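M32 carboxypeptidase (Pyrococcus furiosus, PDB 1KA2) cleaves amino acids one after another from the C-terminus of peptides, with broad specificity, as a metal-dependent, cobalt-activated carboxypeptidase of the M32 family. Local coordinates at residues Asp389-Glu392 and Gly396-Pro399; Trp21-Ala26 and Ser54-Glu59; Leu433-Lys438 and Ala487-Arg492; Ser113-Ala118 and Glu132-Lys137. All coordinates share one frame; numbering follows the deposited sequence.

Overall arrangement
The four contacts are spread over a mostly helical chain and meet one another nowhere. Contacts 1 and 4 are the closest pair by centres, 24 Å apart. Contact 2 lies across the chain's centre from contacts 1 and 3, with centres 43 and 39 Å away, and its helices also face the second subunit of the dimer. Contacts 2 and 4 come within about 12 Å at their nearest atoms. None includes a ligand of the magnesium ion held by H269, H273 and E299, the residues that bind the catalytic cobalt, but L433 of contact 3 packs on S300 and Q301 in the helix that carries E299. In contact 4, L135 touches W412 of the GXXQDXHW motif.

Contact 1: residues Asp389-Glu392 and Gly396-Pro399; sequences DEME and GIRP
D389 and E392 reach from the last turns of helix 383-395 to R398, in the chain just beyond it, and the three form a salt-bridge network across a helix C-terminus. The helix ends just before G396, whose positive phi favours glycine; its N makes a weak bond of 3.0 Å to E392 O. R398 CG stands anti to the backbone N (chi1 -172°), and the chain stays extended to NE, carrying the guanidinium back along the helix to the two acids. D389 lies alongside R398, pointing the same way, with its carboxylate turned 39° from the guanidinium. R398 NH2 meets D389 OD1 at 2.7 Å, nearly straight and in the guanidinium plane, while NH1 adds a weak bond to the same oxygen. E392 comes across the arginine instead, its carboxylate plane 69° away, and OE1 forms a 2.6 Å salt bridge with R398 NH1, weak as a hydrogen bond because poorly angled. R398 NH2 also pairs with E385, which sits close to D389. With a leucine in place of R398, E392 would probably lose its mate, and D389 and E385 the cation offsetting their charges. Below this polar layer M391, I397 and P399 all pack on F349. M391 CB lies 3.8 Å from P399 CD, and the bent methionine chain brings M391 CE to 3.9 Å from I397 CD1.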
loop_
_atom_site.group_PDB
_atom_site.type_symbol
_atom_site.label_atom_id
_atom_site.label_comp_id
_atom_site.label_asym_id
_atom_site.label_seq_id
_atom_site.Cartn_x
_atom_site.Cartn_y
_atom_site.Cartn_z
ATOM N N ASP A 389 35.992 -0.003 25.511
ATOM C CA ASP A 389 36.700 0.946 26.365
ATOM C C ASP A 389 35.922 2.251 26.455
ATOM O O ASP A 389 35.905 2.894 27.503
ATOM C CB ASP A 389 38.118 1.232 25.833
ATOM C CG ASP A 389 39.006 -0.012 25.801
ATOM O OD1 ASP A 389 38.784 -0.945 26.604
ATOM O OD2 ASP A 389 39.942 -0.046 24.976
ATOM N N GLU A 390 35.281 2.645 25.358
ATOM C CA GLU A 390 34.499 3.881 25.348
ATOM C C GLU A 390 33.241 3.738 26.189
ATOM O O GLU A 390 32.880 4.650 26.936
ATOM C CB GLU A 390 34.133 4.280 23.916
ATOM C CG GLU A 390 35.154 5.200 23.276
ATOM C CD GLU A 390 35.281 6.518 24.022
ATOM O OE1 GLU A 390 34.376 7.371 23.896
ATOM O OE2 GLU A 390 36.284 6.696 24.744
ATOM N N MET A 391 32.575 2.593 26.066
ATOM C CA MET A 391 31.371 2.333 26.846
ATOM C C MET A 391 31.740 2.396 28.322
ATOM O O MET A 391 30.948 2.837 29.164
ATOM C CB MET A 391 30.814 0.937 26.535
ATOM C CG MET A 391 29.862 0.863 25.344
ATOM S SD MET A 391 28.367 1.833 25.622
ATOM C CE MET A 391 27.541 0.871 26.932
ATOM N N GLU A 392 32.953 1.946 28.631
ATOM C CA GLU A 392 33.408 1.923 30.009
ATOM C C GLU A 392 33.827 3.295 30.496
ATOM O O GLU A 392 33.604 3.635 31.651
ATOM C CB GLU A 392 34.564 0.940 30.167
ATOM C CG GLU A 392 34.868 0.607 31.607
ATOM C CD GLU A 392 36.026 -0.348 31.736
ATOM O OE1 GLU A 392 35.962 -1.445 31.141
ATOM O OE2 GLU A 392 37.002 0.002 32.430
ATOM N N GLY A 396 30.719 3.680 32.548
ATOM C CA GLY A 396 31.183 2.777 33.590
ATOM C C GLY A 396 30.916 1.289 33.440
ATOM O O GLY A 396 31.379 0.474 34.246
ATOM N N ILE A 397 30.171 0.921 32.406
ATOM C CA ILE A 397 29.852 -0.492 32.170
ATOM C C ILE A 397 30.593 -0.979 30.935
ATOM O O ILE A 397 30.933 -0.183 30.059
ATOM C CB ILE A 397 28.338 -0.691 31.980
ATOM C CG1 ILE A 397 27.850 0.153 30.799
ATOM C CG2 ILE A 397 27.624 -0.300 33.272
ATOM C CD1 ILE A 397 26.347 0.051 30.548
ATOM N N ARG A 398 30.852 -2.282 30.874
ATOM C CA ARG A 398 31.568 -2.858 29.744
ATOM C C ARG A 398 30.790 -4.018 29.161
ATOM O O ARG A 398 30.482 -4.978 29.862
ATOM C CB ARG A 398 32.948 -3.359 30.175
ATOM C CG ARG A 398 33.819 -3.789 29.001
ATOM C CD ARG A 398 35.082 -4.524 29.445
ATOM N NE ARG A 398 36.129 -4.470 28.422
ATOM C CZ ARG A 398 36.814 -3.371 28.116
ATOM N NH1 ARG A 398 36.567 -2.234 28.753
ATOM N NH2 ARG A 398 37.742 -3.404 27.170
ATOM N N PRO A 399 30.465 -3.949 27.862
ATOM C CA PRO A 399 29.712 -5.044 27.244
ATOM C C PRO A 399 30.435 -6.364 27.481
ATOM O O PRO A 399 31.658 -6.417 27.451
ATOM C CB PRO A 399 29.690 -4.656 25.768
ATOM C CG PRO A 399 29.725 -3.142 25.817
ATOM C CD PRO A 399 30.770 -2.893 26.878
#

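Contact 2: residues Trp21-Ala26 and Ser54-Glu59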
loop_
_atom_site.group_PDB
_atom_site.type_symbol
_atom_site.label_atom_id
_atom_site.label_comp_id
_atom_site.label_asym_id
_atom_site.label_seq_id
_atom_site.Cartn_x
_atom_site.Cartn_y
_atom_site.Cartn_z
ATOM N N TRP A 21 8.014 12.605 -8.049
ATOM C CA TRP A 21 7.250 12.619 -6.812
ATOM C C TRP A 21 6.311 11.410 -6.733
ATOM O O TRP A 21 6.173 10.794 -5.678
ATOM C CB TRP A 21 6.430 13.914 -6.688
ATOM C CG TRP A 21 5.518 13.909 -5.484
ATOM C CD1 TRP A 21 5.826 14.300 -4.211
ATOM C CD2 TRP A 21 4.185 13.393 -5.432
ATOM N NE1 TRP A 21 4.770 14.051 -3.366
ATOM C CE2 TRP A 21 3.747 13.492 -4.090
ATOM C CE3 TRP A 21 3.316 12.847 -6.392
ATOM C CZ2 TRP A 21 2.472 13.069 -3.678
ATOM C CZ3 TRP A 21 2.040 12.420 -5.982
ATOM C CH2 TRP A 21 1.637 12.534 -4.634
ATOM N N ALA A 22 5.670 11.065 -7.843
ATOM C CA ALA A 22 4.748 9.931 -7.857
ATOM C C ALA A 22 5.435 8.593 -7.538
ATOM O O ALA A 22 4.884 7.759 -6.812
ATOM C CB ALA A 22 4.045 9.860 -9.209
ATOM N N ILE A 23 6.623 8.374 -8.095
ATOM C CA ILE A 23 7.343 7.141 -7.805
ATOM C C ILE A 23 7.617 7.102 -6.298
ATOM O O ILE A 23 7.497 6.052 -5.672
ATOM C CB ILE A 23 8.673 7.067 -8.598
ATOM C CG1 ILE A 23 8.370 6.989 -10.095
ATOM C CG2 ILE A 23 9.482 5.840 -8.182
ATOM C CD1 ILE A 23 9.615 6.969 -10.957
ATOM N N GLY A 24 7.954 8.254 -5.714
ATOM C CA GLY A 24 8.218 8.323 -4.279
ATOM C C GLY A 24 6.975 8.023 -3.451
ATOM O O GLY A 24 7.033 7.345 -2.416
ATOM N N HIS A 25 5.839 8.544 -3.895
ATOM C CA HIS A 25 4.583 8.282 -3.213
ATOM C C HIS A 25 4.444 6.767 -3.201
ATOM O O HIS A 25 4.182 6.147 -2.173
ATOM C CB HIS A 25 3.434 8.877 -4.007
ATOM C CG HIS A 25 2.089 8.565 -3.441
ATOM N ND1 HIS A 25 1.583 9.206 -2.331
ATOM C CD2 HIS A 25 1.143 7.677 -3.828
ATOM C CE1 HIS A 25 0.380 8.728 -2.060
ATOM N NE2 HIS A 25 0.090 7.799 -2.956
ATOM N N ALA A 26 4.645 6.176 -4.371
ATOM C CA ALA A 26 4.546 4.733 -4.520
ATOM C C ALA A 26 5.557 4.008 -3.617
ATOM O O ALA A 26 5.202 3.048 -2.953
ATOM C CB ALA A 26 4.755 4.353 -5.984
ATOM N N SER A 54 13.483 2.348 -7.774
ATOM C CA SER A 54 14.607 3.168 -7.318
ATOM C C SER A 54 15.504 3.488 -8.494
ATOM O O SER A 54 15.999 4.608 -8.613
ATOM C CB SER A 54 15.427 2.454 -6.243
ATOM O OG SER A 54 14.784 2.550 -4.986
ATOM N N VAL A 55 15.721 2.510 -9.365
ATOM C CA VAL A 55 16.547 2.765 -10.531
ATOM C C VAL A 55 15.814 3.707 -11.490
ATOM O O VAL A 55 16.426 4.561 -12.123
ATOM C CB VAL A 55 16.905 1.462 -11.282
ATOM C CG1 VAL A 55 17.578 1.794 -12.609
ATOM C CG2 VAL A 55 17.838 0.605 -10.420
ATOM N N LEU A 56 14.497 3.562 -11.580
ATOM C CA LEU A 56 13.722 4.401 -12.479
ATOM C C LEU A 56 13.775 5.832 -11.979
ATOM O O LEU A 56 14.000 6.773 -12.745
ATOM C CB LEU A 56 12.263 3.930 -12.526
ATOM C CG LEU A 56 11.490 4.108 -13.839
ATOM C CD1 LEU A 56 9.997 3.902 -13.567
ATOM C CD2 LEU A 56 11.742 5.490 -14.428
ATOM N N SER A 57 13.568 5.979 -10.677
ATOM C CA SER A 57 13.576 7.280 -10.028
ATOM C C SER A 57 14.890 8.028 -10.285
ATOM O O SER A 57 14.883 9.176 -10.738
ATOM C CB SER A 57 13.358 7.090 -8.528
ATOM O OG SER A 57 12.924 8.292 -7.934
ATOM N N HIS A 58 16.004 7.361 -9.988
ATOM C CA HIS A 58 17.355 7.898 -10.169
ATOM C C HIS A 58 17.565 8.303 -11.626
ATOM O O HIS A 58 18.193 9.318 -11.921
ATOM C CB HIS A 58 18.389 6.826 -9.776
ATOM C CG HIS A 58 19.820 7.240 -9.978
ATOM N ND1 HIS A 58 20.457 8.153 -9.163
ATOM C CD2 HIS A 58 20.744 6.840 -10.883
ATOM C CE1 HIS A 58 21.712 8.292 -9.553
ATOM N NE2 HIS A 58 21.912 7.506 -10.596
ATOM N N GLU A 59 17.038 7.487 -12.532
ATOM C CA GLU A 59 17.156 7.747 -13.955
ATOM C C GLU A 59 16.441 9.043 -14.333
ATOM O O GLU A 59 16.969 9.849 -15.095
ATOM C CB GLU A 59 16.571 6.576 -14.741
ATOM C CG GLU A 59 16.752 6.678 -16.238
ATOM C CD GLU A 59 16.215 5.462 -16.972
ATOM O OE1 GLU A 59 16.739 4.343 -16.744
ATOM O OE2 GLU A 59 15.267 5.633 -17.775
#
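Helices 8-36 and 43-61 pass each other here with I23 CA and S57 CA 6.6 Å apart, the nearest backbone pair of the two segments. I23 fills the gap. Its CG1 is anti to the carbonyl carbon (chi1 -65°) and CD1 continues the extended chain, which carries the long branch toward helix 43-61 while CG2 lies beside it. I23 CD1 meets L56 CD1, methyl to methyl, at 4.0 Å, the two side chains crossing at about a right angle. The same methyl, I23 CD1, rests 4.1 Å from S57 CA, and I23 CG2 touches S57 CB at 4.1 Å. I23 also packs on L53 and L60, which with L56 and S57 have a spacing consistent with a knob-into-hole fit: one isoleucine set among four residues on successive turns. L56 also packs on L56 of the second subunit and so belongs to both interfaces; elsewhere on these helices E59 forms a salt bridge with R19 of that subunit, and H25 NE2 is hydrogen-bonded to R46 of that subunit while H25 ND1 pairs with F244 O. Between the segments themselves 138 Å² is buried, with carbon meeting carbon at each close approach; the contact therefore depends on van der Waals fit and burial rather than on directional bonds.

Contact 3: residues Leu433-Lys438 and Ala487-Arg492; sequences LYYHIK and AEYFVR
The Y435 ring is sandwiched: R492 of the opposing helix lays its guanidinium over one face, and Y434 CD2 from its own helix sits over the centre of the other, 3.6 Å above the plane. The guanidinium is stacked nearly flat, 26° from the ring, with R492 CZ 4.5 Å from the Y435 centroid and almost on the ring normal, a cation-pi pair. At the ring edge, in plane, lies the carbonyl Y489 O, 3.7 Å from Y435 CE1. R492 CG leaves anti to the backbone N, and a bend at chi3 then folds the charged end back over the tyrosine, with R492 CD 3.6 Å from Y435 OH. The Y435 and Y489 rings meet rim to rim, neither above the other, with planes 34° apart. Y435 CD1 presses close to Y489 CD2 at 3.2 Å, a tight approach at the edge of the Y489 ring. H436 completes an aromatic cluster, its NE2 4.0 Å from Y489 OH, but the imidazole is hydrogen-bonded through that nitrogen to E483. Y435 OH has a weak bond to E496. The segment axes cross at 78°, 10.3 Å apart, near the surface. Beneath them F490 fits between helices 421-440 and 169-192, and L433, Y434 and I437 of helix 421-440 also pack on helix 295-309.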
loop_
_atom_site.group_PDB
_atom_site.type_symbol
_atom_site.label_atom_id
_atom_site.label_comp_id
_atom_site.label_asym_id
_atom_site.label_seq_id
_atom_site.Cartn_x
_atom_site.Cartn_y
_atom_site.Cartn_z
ATOM N N LEU A 433 14.239 24.301 21.624
ATOM C CA LEU A 433 12.908 24.691 21.192
ATOM C C LEU A 433 11.972 24.873 22.367
ATOM O O LEU A 433 11.098 25.736 22.338
ATOM C CB LEU A 433 12.330 23.645 20.227
ATOM C CG LEU A 433 13.021 23.607 18.861
ATOM C CD1 LEU A 433 12.387 22.557 17.941
ATOM C CD2 LEU A 433 12.934 25.007 18.255
ATOM N N TYR A 434 12.142 24.047 23.395
ATOM C CA TYR A 434 11.292 24.126 24.580
ATOM C C TYR A 434 11.360 25.494 25.245
ATOM O O TYR A 434 10.328 26.063 25.610
ATOM C CB TYR A 434 11.679 23.055 25.611
ATOM C CG TYR A 434 11.142 23.347 26.997
ATOM C CD1 TYR A 434 9.762 23.392 27.244
ATOM C CD2 TYR A 434 12.011 23.632 28.057
ATOM C CE1 TYR A 434 9.261 23.720 28.516
ATOM C CE2 TYR A 434 11.526 23.960 29.322
ATOM C CZ TYR A 434 10.152 24.001 29.547
ATOM O OH TYR A 434 9.686 24.311 30.804
ATOM N N TYR A 435 12.573 26.016 25.409
ATOM C CA TYR A 435 12.757 27.318 26.047
ATOM C C TYR A 435 12.271 28.468 25.182
ATOM O O TYR A 435 11.815 29.482 25.699
ATOM C CB TYR A 435 14.224 27.516 26.444
ATOM C CG TYR A 435 14.611 26.638 27.619
ATOM C CD1 TYR A 435 15.567 25.633 27.486
ATOM C CD2 TYR A 435 13.956 26.763 28.844
ATOM C CE1 TYR A 435 15.858 24.766 28.544
ATOM C CE2 TYR A 435 14.237 25.900 29.907
ATOM C CZ TYR A 435 15.185 24.901 29.748
ATOM O OH TYR A 435 15.419 24.014 30.780
ATOM N N HIS A 436 12.353 28.309 23.867
ATOM C CA HIS A 436 11.881 29.350 22.975
ATOM C C HIS A 436 10.355 29.405 22.971
ATOM O O HIS A 436 9.766 30.483 22.846
ATOM C CB HIS A 436 12.420 29.114 21.569
ATOM C CG HIS A 436 13.843 29.545 21.402
ATOM N ND1 HIS A 436 14.202 30.864 21.222
ATOM C CD2 HIS A 436 15.000 28.843 21.447
ATOM C CE1 HIS A 436 15.518 30.955 21.167
ATOM N NE2 HIS A 436 16.027 29.744 21.301
ATOM N N ILE A 437 9.711 28.252 23.120
ATOM C CA ILE A 437 8.254 28.236 23.144
ATOM C C ILE A 437 7.800 28.629 24.547
ATOM O O ILE A 437 6.752 29.251 24.720
ATOM C CB ILE A 437 7.668 26.838 22.767
ATOM C CG1 ILE A 437 6.143 26.932 22.659
ATOM C CG2 ILE A 437 8.048 25.800 23.804
ATOM C CD1 ILE A 437 5.477 25.673 22.181
ATOM N N LYS A 438 8.610 28.271 25.540
ATOM C CA LYS A 438 8.319 28.581 26.935
ATOM C C LYS A 438 8.242 30.098 27.100
ATOM O O LYS A 438 7.658 30.600 28.061
ATOM C CB LYS A 438 9.419 28.000 27.830
ATOM C CG LYS A 438 9.136 28.084 29.302
ATOM C CD LYS A 438 7.899 27.296 29.685
ATOM C CE LYS A 438 7.665 27.385 31.181
ATOM N NZ LYS A 438 6.424 26.683 31.606
ATOM N N ALA A 487 24.089 23.115 22.451
ATOM C CA ALA A 487 23.934 22.034 23.409
ATOM C C ALA A 487 23.566 22.491 24.814
ATOM O O ALA A 487 22.936 21.746 25.561
ATOM C CB ALA A 487 25.208 21.216 23.454
ATOM N N GLU A 488 23.958 23.711 25.173
ATOM C CA GLU A 488 23.687 24.254 26.509
ATOM C C GLU A 488 22.257 24.088 27.019
ATOM O O GLU A 488 22.053 23.830 28.209
ATOM C CB GLU A 488 24.068 25.738 26.566
ATOM C CG GLU A 488 25.568 26.011 26.598
ATOM C CD GLU A 488 26.245 25.369 27.795
ATOM O OE1 GLU A 488 25.637 25.372 28.889
ATOM O OE2 GLU A 488 27.384 24.871 27.641
ATOM N N TYR A 489 21.273 24.238 26.131
ATOM C CA TYR A 489 19.870 24.105 26.526
ATOM C C TYR A 489 19.522 22.727 27.053
ATOM O O TYR A 489 18.803 22.595 28.048
ATOM C CB TYR A 489 18.942 24.440 25.362
ATOM C CG TYR A 489 18.897 25.909 25.038
ATOM C CD1 TYR A 489 19.715 26.450 24.051
ATOM C CD2 TYR A 489 18.044 26.767 25.730
ATOM C CE1 TYR A 489 19.681 27.807 23.759
ATOM C CE2 TYR A 489 18.009 28.127 25.449
ATOM C CZ TYR A 489 18.827 28.635 24.462
ATOM O OH TYR A 489 18.783 29.971 24.165
ATOM N N PHE A 490 20.023 21.698 26.383
ATOM C CA PHE A 490 19.758 20.331 26.810
ATOM C C PHE A 490 20.276 20.120 28.232
ATOM O O PHE A 490 19.651 19.427 29.033
ATOM C CB PHE A 490 20.432 19.329 25.862
ATOM C CG PHE A 490 20.116 17.890 26.176
ATOM C CD1 PHE A 490 18.846 17.370 25.931
ATOM C CD2 PHE A 490 21.083 17.060 26.739
ATOM C CE1 PHE A 490 18.543 16.041 26.241
ATOM C CE2 PHE A 490 20.793 15.732 27.055
ATOM C CZ PHE A 490 19.517 15.221 26.805
ATOM N N VAL A 491 21.422 20.719 28.543
ATOM C CA VAL A 491 22.008 20.587 29.876
ATOM C C VAL A 491 21.131 21.238 30.953
ATOM O O VAL A 491 20.925 20.668 32.026
ATOM C CB VAL A 491 23.423 21.209 29.926
ATOM C CG1 VAL A 491 24.002 21.066 31.329
ATOM C CG2 VAL A 491 24.331 20.517 28.908
ATOM N N ARG A 492 20.609 22.429 30.666
ATOM C CA ARG A 492 19.749 23.110 31.625
ATOM C C ARG A 492 18.474 22.304 31.785
ATOM O O ARG A 492 18.047 22.028 32.908
ATOM C CB ARG A 492 19.392 24.514 31.150
ATOM C CG ARG A 492 18.672 25.327 32.219
ATOM C CD ARG A 492 17.923 26.516 31.635
ATOM N NE ARG A 492 18.693 27.202 30.602
ATOM C CZ ARG A 492 18.351 28.367 30.062
ATOM N NH1 ARG A 492 17.244 28.986 30.466
ATOM N NH2 ARG A 492 19.112 28.910 29.115
#

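Contact 4: residues Ser113-Ala118 and Glu132-Lys137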
loop_
_atom_site.group_PDB
_atom_site.type_symbol
_atom_site.label_atom_id
_atom_site.label_comp_id
_atom_site.label_asym_id
_atom_site.label_seq_id
_atom_site.Cartn_x
_atom_site.Cartn_y
_atom_site.Cartn_z
ATOM N N SER A 113 23.656 -5.394 1.170
ATOM C CA SER A 113 22.700 -6.492 1.315
ATOM C C SER A 113 23.317 -7.686 2.034
ATOM O O SER A 113 22.755 -8.200 3.000
ATOM C CB SER A 113 22.188 -6.944 -0.055
ATOM O OG SER A 113 21.410 -5.929 -0.666
ATOM N N LEU A 114 24.472 -8.127 1.553
ATOM C CA LEU A 114 25.160 -9.261 2.150
ATOM C C LEU A 114 25.689 -8.960 3.547
ATOM O O LEU A 114 25.765 -9.849 4.399
ATOM C CB LEU A 114 26.326 -9.700 1.264
ATOM C CG LEU A 114 26.064 -10.603 0.057
ATOM C CD1 LEU A 114 25.260 -9.859 -0.992
ATOM C CD2 LEU A 114 27.398 -11.057 -0.530
ATOM N N ALA A 115 26.063 -7.709 3.785
ATOM C CA ALA A 115 26.594 -7.347 5.089
ATOM C C ALA A 115 25.484 -7.328 6.131
ATOM O O ALA A 115 25.707 -7.683 7.286
ATOM C CB ALA A 115 27.288 -5.982 5.028
ATOM N N THR A 116 24.287 -6.915 5.720
ATOM C CA THR A 116 23.162 -6.860 6.646
ATOM C C THR A 116 22.805 -8.279 7.091
ATOM O O THR A 116 22.586 -8.533 8.279
ATOM C CB THR A 116 21.930 -6.190 6.001
ATOM O OG1 THR A 116 22.198 -4.799 5.785
ATOM C CG2 THR A 116 20.711 -6.337 6.899
ATOM N N LYS A 117 22.755 -9.201 6.132
ATOM C CA LYS A 117 22.435 -10.598 6.420
ATOM C C LYS A 117 23.497 -11.205 7.327
ATOM O O LYS A 117 23.184 -11.965 8.251
ATOM C CB LYS A 117 22.349 -11.405 5.118
ATOM C CG LYS A 117 21.126 -11.098 4.262
ATOM C CD LYS A 117 19.848 -11.662 4.888
ATOM C CE LYS A 117 19.890 -13.197 4.931
ATOM N NZ LYS A 117 18.653 -13.830 5.473
ATOM N N ALA A 118 24.754 -10.871 7.062
ATOM C CA ALA A 118 25.853 -11.391 7.866
ATOM C C ALA A 118 25.850 -10.778 9.266
ATOM O O ALA A 118 26.239 -11.422 10.244
ATOM C CB ALA A 118 27.182 -11.120 7.172
ATOM N N GLU A 132 32.895 -9.039 10.874
ATOM C CA GLU A 132 34.179 -8.359 10.736
ATOM C C GLU A 132 34.620 -8.022 9.310
ATOM O O GLU A 132 34.764 -6.847 8.966
ATOM C CB GLU A 132 35.283 -9.166 11.428
ATOM C CG GLU A 132 36.552 -8.363 11.706
ATOM C CD GLU A 132 37.762 -9.248 11.950
ATOM O OE1 GLU A 132 37.631 -10.247 12.685
ATOM O OE2 GLU A 132 38.848 -8.940 11.413
ATOM N N PRO A 133 34.852 -9.037 8.459
ATOM C CA PRO A 133 35.277 -8.709 7.091
ATOM C C PRO A 133 34.302 -7.768 6.385
ATOM O O PRO A 133 34.718 -6.886 5.642
ATOM C CB PRO A 133 35.374 -10.080 6.419
ATOM C CG PRO A 133 34.325 -10.877 7.133
ATOM C CD PRO A 133 34.548 -10.474 8.580
ATOM N N TRP A 134 33.008 -7.957 6.627
ATOM C CA TRP A 134 31.989 -7.104 6.022
ATOM C C TRP A 134 32.135 -5.672 6.502
ATOM O O TRP A 134 31.852 -4.730 5.749
ATOM C CB TRP A 134 30.584 -7.610 6.351
ATOM C CG TRP A 134 30.234 -8.857 5.615
ATOM C CD1 TRP A 134 30.166 -10.121 6.122
ATOM C CD2 TRP A 134 29.961 -8.970 4.216
ATOM N NE1 TRP A 134 29.870 -11.018 5.124
ATOM C CE2 TRP A 134 29.740 -10.338 3.942
ATOM C CE3 TRP A 134 29.884 -8.045 3.163
ATOM C CZ2 TRP A 134 29.446 -10.807 2.654
ATOM C CZ3 TRP A 134 29.593 -8.510 1.888
ATOM C CH2 TRP A 134 29.380 -9.880 1.645
ATOM N N LEU A 135 32.577 -5.506 7.749
ATOM C CA LEU A 135 32.763 -4.169 8.307
ATOM C C LEU A 135 33.951 -3.477 7.636
ATOM O O LEU A 135 33.936 -2.266 7.433
ATOM C CB LEU A 135 32.995 -4.229 9.817
ATOM C CG LEU A 135 32.205 -3.214 10.656
ATOM C CD1 LEU A 135 32.824 -3.098 12.053
ATOM C CD2 LEU A 135 32.193 -1.863 9.977
ATOM N N ASP A 136 34.984 -4.244 7.298
ATOM C CA ASP A 136 36.151 -3.673 6.629
ATOM C C ASP A 136 35.748 -3.226 5.222
ATOM O O ASP A 136 36.230 -2.212 4.724
ATOM C CB ASP A 136 37.296 -4.695 6.540
ATOM C CG ASP A 136 38.005 -4.903 7.868
ATOM O OD1 ASP A 136 38.421 -3.894 8.482
ATOM O OD2 ASP A 136 38.154 -6.073 8.298
ATOM N N LYS A 137 34.868 -3.989 4.582
ATOM C CA LYS A 137 34.412 -3.637 3.244
ATOM C C LYS A 137 33.580 -2.368 3.296
ATOM O O LYS A 137 33.670 -1.524 2.407
ATOM C CB LYS A 137 33.577 -4.763 2.636
ATOM C CG LYS A 137 34.376 -5.956 2.144
ATOM C CD LYS A 137 33.441 -6.991 1.539
ATOM C CE LYS A 137 34.194 -8.195 0.998
ATOM N NZ LYS A 137 33.250 -9.184 0.405
#
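W134 lies broadside against helix 102-124, and the close part of the contact is the run from L114 to A118 against one face of its indole. A115 CA stands 3.6 Å above the plane toward the rim, and L114 O is over the centre of the same face at 4.0 Å. A115 CB touches W134 CE3 at 3.8 Å. A118, one turn on, comes in obliquely, its CB 3.3 Å from W134 CD1 and 3.4 Å from W134 NE1. W134 CG anti to the carbonyl carbon (chi1 -73°) swings the indole out across the gap. The two segments belong to consecutive helices, 102-124 and 132-149, which form a helical hairpin with axes 9.5 Å apart and N-to-C directions at 147°. An alanine in place of W134 is likely to open a gap between these helices, leaving A115 and A118 without their cover. At the solvent edge the exposed L114 lies against the six-membered ring, where its shortest distances are doubtful. The loose side is at K137, which starts toward helix 102-124 and touches T111 but none of 113-118. On the inner side L135 turns to F128 and W412, and T116 rests on H414.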